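Local coordinates for protein LP04448p (Drosophila melanogaster, PDB 2QK2) that probably binds tubulin through its TOG domains, HEAT-repeat modules of an XMAP215-family protein that tracks growing microtubule plus ends, at residues Leu103-Val115 with Ser141-Thr153. Numbering follows the deposited sequence.
Sequences LLEKFKEKKPNVV and SLSNKNPSVKSET
Phe107 lies against the aliphatic part of Glu152, whose CB sits over one face of the ring, 3.5 Å from its centroid and 20° off the ring normal, a CH-pi contact; a flat apolar ring suits these methylenes. Glu152 suits the place because its chain, bent at chi2 (-63°), carries CG on to 3.4 Å from Phe107 CD2, toward the rim of the ring, and delivers the carboxylate to Arg119 in a salt bridge; Val115 CG1 meets the same carboxylate, 3.8 Å from Glu152 OE2. The dense packing continues with Val149, a compact branched residue that fits against the backbone of residues 104-108: its CG1 is 3.7 Å from Leu104 O. Farther along, Leu104 CB rests on Ser141 OG at 3.5 Å, the small serine letting the leucine come close, and Leu104 CD2 approaches Thr153 OG1, which donates to Val149 O of its own helix from above the carbonyl plane. Without the ring, as with an alanine here, the CB and CG of Glu152 would probably lose their apolar cover and a gap would open against helix 147-161.

The solvent side is looser. Lys110, flexible and charged, lays its CD 3.3 Å from Ser148 OG, while a water molecule accepts a weak bond from Asn144 ND2 and donates to Glu105 O. No direct hydrogen bond joins the segments; van der Waals packing, the CH-pi contact and this water do.

In this all-helical HEAT-repeat TOG domain, the turn between helices 93-105 and 112-126 packs on the start of helix 147-161, with Phe107 also touching Leu118 and Leu104 touching Ile122 on helix 112-126.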
loop_
_atom_site.group_PDB
_atom_site.type_symbol
_atom_site.label_atom_id
_atom_site.label_comp_id
_atom_site.label_asym_id
_atom_site.label_seq_id
_atom_site.Cartn_x
_atom_site.Cartn_y
_atom_site.Cartn_z
ATOM N N LEU A 103 0.106 7.998 1.120
ATOM C CA LEU A 103 0.370 7.177 -0.054
ATOM C C LEU A 103 -0.857 7.095 -0.967
ATOM O O LEU A 103 -0.743 7.274 -2.184
ATOM C CB LEU A 103 0.812 5.776 0.373
ATOM C CG LEU A 103 2.224 5.717 0.975
ATOM C CD1 LEU A 103 2.464 4.357 1.616
ATOM C CD2 LEU A 103 3.261 5.986 -0.122
ATOM N N LEU A 104 -2.026 6.831 -0.386
ATOM C CA LEU A 104 -3.258 6.725 -1.171
ATOM C C LEU A 104 -3.547 8.002 -1.960
ATOM O O LEU A 104 -3.870 7.946 -3.148
ATOM C CB LEU A 104 -4.449 6.397 -0.263
ATOM C CG LEU A 104 -4.446 4.995 0.357
ATOM C CD1 LEU A 104 -5.587 4.862 1.359
ATOM C CD2 LEU A 104 -4.560 3.950 -0.740
ATOM N N GLU A 105 -3.433 9.151 -1.301
ATOM C CA GLU A 105 -3.681 10.426 -1.965
ATOM C C GLU A 105 -2.697 10.701 -3.095
ATOM O O GLU A 105 -3.025 11.389 -4.065
ATOM C CB GLU A 105 -3.629 11.565 -0.950
ATOM C CG GLU A 105 -4.944 11.780 -0.226
ATOM C CD GLU A 105 -4.821 12.743 0.939
ATOM O OE1 GLU A 105 -4.066 13.735 0.810
ATOM O OE2 GLU A 105 -5.490 12.511 1.975
ATOM N N LYS A 106 -1.491 10.156 -2.979
ATOM C CA LYS A 106 -0.485 10.370 -4.001
ATOM C C LYS A 106 -0.799 9.591 -5.276
ATOM O O LYS A 106 -0.147 9.779 -6.306
ATOM C CB LYS A 106 0.903 10.005 -3.462
ATOM C CG LYS A 106 2.044 10.421 -4.379
ATOM C CD LYS A 106 1.984 11.917 -4.724
ATOM C CE LYS A 106 3.000 12.258 -5.806
ATOM N NZ LYS A 106 2.926 13.680 -6.239
ATOM N N PHE A 107 -1.805 8.717 -5.220
ATOM C CA PHE A 107 -2.180 7.963 -6.410
ATOM C C PHE A 107 -2.844 8.866 -7.447
ATOM O O PHE A 107 -3.338 8.392 -8.468
ATOM C CB PHE A 107 -3.091 6.780 -6.056
ATOM C CG PHE A 107 -2.334 5.540 -5.661
ATOM C CD1 PHE A 107 -2.540 4.943 -4.423
ATOM C CD2 PHE A 107 -1.385 4.990 -6.520
ATOM C CE1 PHE A 107 -1.811 3.817 -4.046
ATOM C CE2 PHE A 107 -0.652 3.865 -6.152
ATOM C CZ PHE A 107 -0.866 3.276 -4.912
ATOM N N LYS A 108 -2.859 10.171 -7.183
ATOM C CA LYS A 108 -3.415 11.121 -8.141
ATOM C C LYS A 108 -2.378 11.213 -9.262
ATOM O O LYS A 108 -2.694 11.579 -10.393
ATOM C CB LYS A 108 -3.611 12.497 -7.502
ATOM C CG LYS A 108 -2.332 13.080 -6.937
ATOM C CD LYS A 108 -2.495 14.531 -6.511
ATOM C CE LYS A 108 -1.209 15.044 -5.873
ATOM N NZ LYS A 108 -0.012 14.753 -6.728
ATOM N N GLU A 109 -1.136 10.870 -8.927
ATOM C CA GLU A 109 -0.039 10.877 -9.886
ATOM C C GLU A 109 -0.172 9.611 -10.730
ATOM O O GLU A 109 -0.203 8.506 -10.191
ATOM C CB GLU A 109 1.301 10.881 -9.144
ATOM C CG GLU A 109 2.511 10.669 -10.035
ATOM C CD GLU A 109 2.623 11.726 -11.111
ATOM O OE1 GLU A 109 2.443 11.388 -12.299
ATOM O OE2 GLU A 109 2.882 12.897 -10.767
ATOM N N LYS A 110 -0.231 9.766 -12.048
ATOM C CA LYS A 110 -0.404 8.613 -12.925
ATOM C C LYS A 110 0.842 8.055 -13.604
ATOM O O LYS A 110 0.773 7.004 -14.238
ATOM C CB LYS A 110 -1.463 8.927 -13.983
ATOM C CG LYS A 110 -2.808 9.331 -13.389
ATOM C CD LYS A 110 -3.886 9.474 -14.457
ATOM C CE LYS A 110 -4.225 8.126 -15.077
ATOM N NZ LYS A 110 -5.365 8.216 -16.039
ATOM N N LYS A 111 1.978 8.731 -13.488
ATOM C CA LYS A 111 3.179 8.196 -14.115
ATOM C C LYS A 111 3.360 6.776 -13.577
ATOM O O LYS A 111 3.508 6.570 -12.374
ATOM C CB LYS A 111 4.398 9.059 -13.790
ATOM C CG LYS A 111 5.594 8.760 -14.689
ATOM C CD LYS A 111 6.434 10.007 -14.922
ATOM C CE LYS A 111 7.403 9.821 -16.082
ATOM N NZ LYS A 111 8.207 11.057 -16.348
ATOM N N PRO A 112 3.348 5.776 -14.471
ATOM C CA PRO A 112 3.498 4.364 -14.100
ATOM C C PRO A 112 4.642 4.000 -13.153
ATOM O O PRO A 112 4.482 3.132 -12.289
ATOM C CB PRO A 112 3.602 3.658 -15.456
ATOM C CG PRO A 112 4.195 4.712 -16.343
ATOM C CD PRO A 112 3.426 5.939 -15.933
ATOM N N ASN A 113 5.792 4.647 -13.306
ATOM C CA ASN A 113 6.922 4.344 -12.435
ATOM C C ASN A 113 6.650 4.750 -10.994
ATOM O O ASN A 113 7.080 4.071 -10.064
ATOM C CB ASN A 113 8.183 5.018 -12.958
ATOM C CG ASN A 113 8.598 4.465 -14.298
ATOM O OD1 ASN A 113 7.936 4.704 -15.314
ATOM N ND2 ASN A 113 9.683 3.695 -14.311
ATOM N N VAL A 114 5.931 5.854 -10.818
ATOM C CA VAL A 114 5.576 6.322 -9.489
ATOM C C VAL A 114 4.510 5.379 -8.930
ATOM O O VAL A 114 4.578 4.976 -7.770
ATOM C CB VAL A 114 5.010 7.757 -9.523
ATOM C CG1 VAL A 114 4.397 8.118 -8.164
ATOM C CG2 VAL A 114 6.115 8.739 -9.861
ATOM N N VAL A 115 3.534 5.026 -9.765
ATOM C CA VAL A 115 2.462 4.132 -9.344
ATOM C C VAL A 115 3.023 2.806 -8.826
ATOM O O VAL A 115 2.610 2.320 -7.770
ATOM C CB VAL A 115 1.460 3.864 -10.505
ATOM C CG1 VAL A 115 0.454 2.790 -10.095
ATOM C CG2 VAL A 115 0.711 5.156 -10.854
ATOM N N SER A 141 -10.561 7.288 1.268
ATOM C CA SER A 141 -9.889 7.375 -0.021
ATOM C C SER A 141 -10.781 6.915 -1.177
ATOM O O SER A 141 -10.667 7.426 -2.291
ATOM C CB SER A 141 -8.597 6.559 0.006
ATOM O OG SER A 141 -7.834 6.790 -1.162
ATOM N N LEU A 142 -11.666 5.951 -0.922
ATOM C CA LEU A 142 -12.568 5.472 -1.970
ATOM C C LEU A 142 -13.553 6.575 -2.352
ATOM O O LEU A 142 -14.254 6.472 -3.360
ATOM C CB LEU A 142 -13.335 4.229 -1.506
ATOM C CG LEU A 142 -12.551 2.911 -1.532
ATOM C CD1 LEU A 142 -13.404 1.797 -0.944
ATOM C CD2 LEU A 142 -12.150 2.577 -2.969
ATOM N N SER A 143 -13.598 7.629 -1.541
ATOM C CA SER A 143 -14.472 8.768 -1.798
ATOM C C SER A 143 -13.706 9.926 -2.432
ATOM O O SER A 143 -14.297 10.946 -2.775
ATOM C CB SER A 143 -15.128 9.255 -0.502
ATOM O OG SER A 143 -16.175 8.392 -0.106
ATOM N N ASN A 144 -12.392 9.776 -2.573
ATOM C CA ASN A 144 -11.570 10.823 -3.176
ATOM C C ASN A 144 -12.198 11.168 -4.526
ATOM O O ASN A 144 -12.660 10.280 -5.241
ATOM C CB ASN A 144 -10.135 10.312 -3.367
ATOM C CG ASN A 144 -9.156 11.415 -3.735
ATOM O OD1 ASN A 144 -9.257 12.028 -4.797
ATOM N ND2 ASN A 144 -8.192 11.665 -2.855
ATOM N N LYS A 145 -12.223 12.448 -4.877
ATOM C CA LYS A 145 -12.828 12.865 -6.140
ATOM C C LYS A 145 -12.015 12.421 -7.351
ATOM O O LYS A 145 -12.537 12.333 -8.462
ATOM C CB LYS A 145 -13.001 14.391 -6.181
ATOM C CG LYS A 145 -11.745 15.175 -6.573
ATOM C CD LYS A 145 -10.999 15.756 -5.369
ATOM C CE LYS A 145 -10.411 14.673 -4.471
ATOM N NZ LYS A 145 -9.673 15.242 -3.305
ATOM N N ASN A 146 -10.738 12.139 -7.133
ATOM C CA ASN A 146 -9.855 11.726 -8.215
ATOM C C ASN A 146 -10.046 10.253 -8.606
ATOM O O ASN A 146 -9.818 9.349 -7.799
ATOM C CB ASN A 146 -8.409 11.964 -7.798
ATOM C CG ASN A 146 -7.458 11.890 -8.956
ATOM O OD1 ASN A 146 -7.215 12.888 -9.635
ATOM N ND2 ASN A 146 -6.923 10.699 -9.208
ATOM N N PRO A 147 -10.449 9.994 -9.863
ATOM C CA PRO A 147 -10.666 8.628 -10.351
ATOM C C PRO A 147 -9.457 7.715 -10.146
ATOM O O PRO A 147 -9.604 6.543 -9.803
ATOM C CB PRO A 147 -10.976 8.834 -11.836
ATOM C CG PRO A 147 -11.590 10.199 -11.869
ATOM C CD PRO A 147 -10.699 10.976 -10.934
ATOM N N SER A 148 -8.262 8.254 -10.367
ATOM C CA SER A 148 -7.042 7.472 -10.209
ATOM C C SER A 148 -6.869 6.974 -8.778
ATOM O O SER A 148 -6.437 5.841 -8.555
ATOM C CB SER A 148 -5.825 8.302 -10.615
ATOM O OG SER A 148 -5.803 8.494 -12.018
ATOM N N VAL A 149 -7.201 7.826 -7.813
ATOM C CA VAL A 149 -7.088 7.453 -6.407
ATOM C C VAL A 149 -8.110 6.367 -6.079
ATOM O O VAL A 149 -7.773 5.374 -5.435
ATOM C CB VAL A 149 -7.311 8.671 -5.481
ATOM C CG1 VAL A 149 -7.413 8.218 -4.019
ATOM C CG2 VAL A 149 -6.158 9.664 -5.651
ATOM N N LYS A 150 -9.351 6.548 -6.530
ATOM C CA LYS A 150 -10.395 5.560 -6.272
ATOM C C LYS A 150 -9.982 4.195 -6.802
ATOM O O LYS A 150 -10.112 3.183 -6.114
ATOM C CB LYS A 150 -11.716 5.946 -6.948
ATOM C CG LYS A 150 -12.401 7.197 -6.425
ATOM C CD LYS A 150 -13.865 7.161 -6.846
ATOM C CE LYS A 150 -14.574 8.476 -6.625
ATOM N NZ LYS A 150 -14.196 9.433 -7.698
ATOM N N SER A 151 -9.494 4.173 -8.036
ATOM C CA SER A 151 -9.082 2.926 -8.660
ATOM C C SER A 151 -7.936 2.249 -7.913
ATOM O O SER A 151 -8.021 1.068 -7.574
ATOM C CB SER A 151 -8.664 3.175 -10.112
ATOM O OG SER A 151 -8.163 1.984 -10.691
ATOM N N GLU A 152 -6.862 2.995 -7.664
ATOM C CA GLU A 152 -5.705 2.430 -6.970
ATOM C C GLU A 152 -6.047 2.026 -5.542
ATOM O O GLU A 152 -5.448 1.101 -4.996
ATOM C CB GLU A 152 -4.534 3.414 -6.976
ATOM C CG GLU A 152 -3.873 3.619 -8.352
ATOM C CD GLU A 152 -3.237 2.351 -8.916
ATOM O OE1 GLU A 152 -2.640 1.571 -8.135
ATOM O OE2 GLU A 152 -3.316 2.140 -10.149
ATOM N N THR A 153 -7.012 2.710 -4.934
ATOM C CA THR A 153 -7.409 2.358 -3.579
ATOM C C THR A 153 -8.108 0.997 -3.639
ATOM O O THR A 153 -7.846 0.121 -2.817
ATOM C CB THR A 153 -8.372 3.402 -2.967
ATOM O OG1 THR A 153 -7.710 4.670 -2.871
ATOM C CG2 THR A 153 -8.806 2.974 -1.570
HETATM O O HOH W 1 -5.276 12.872 -4.168
#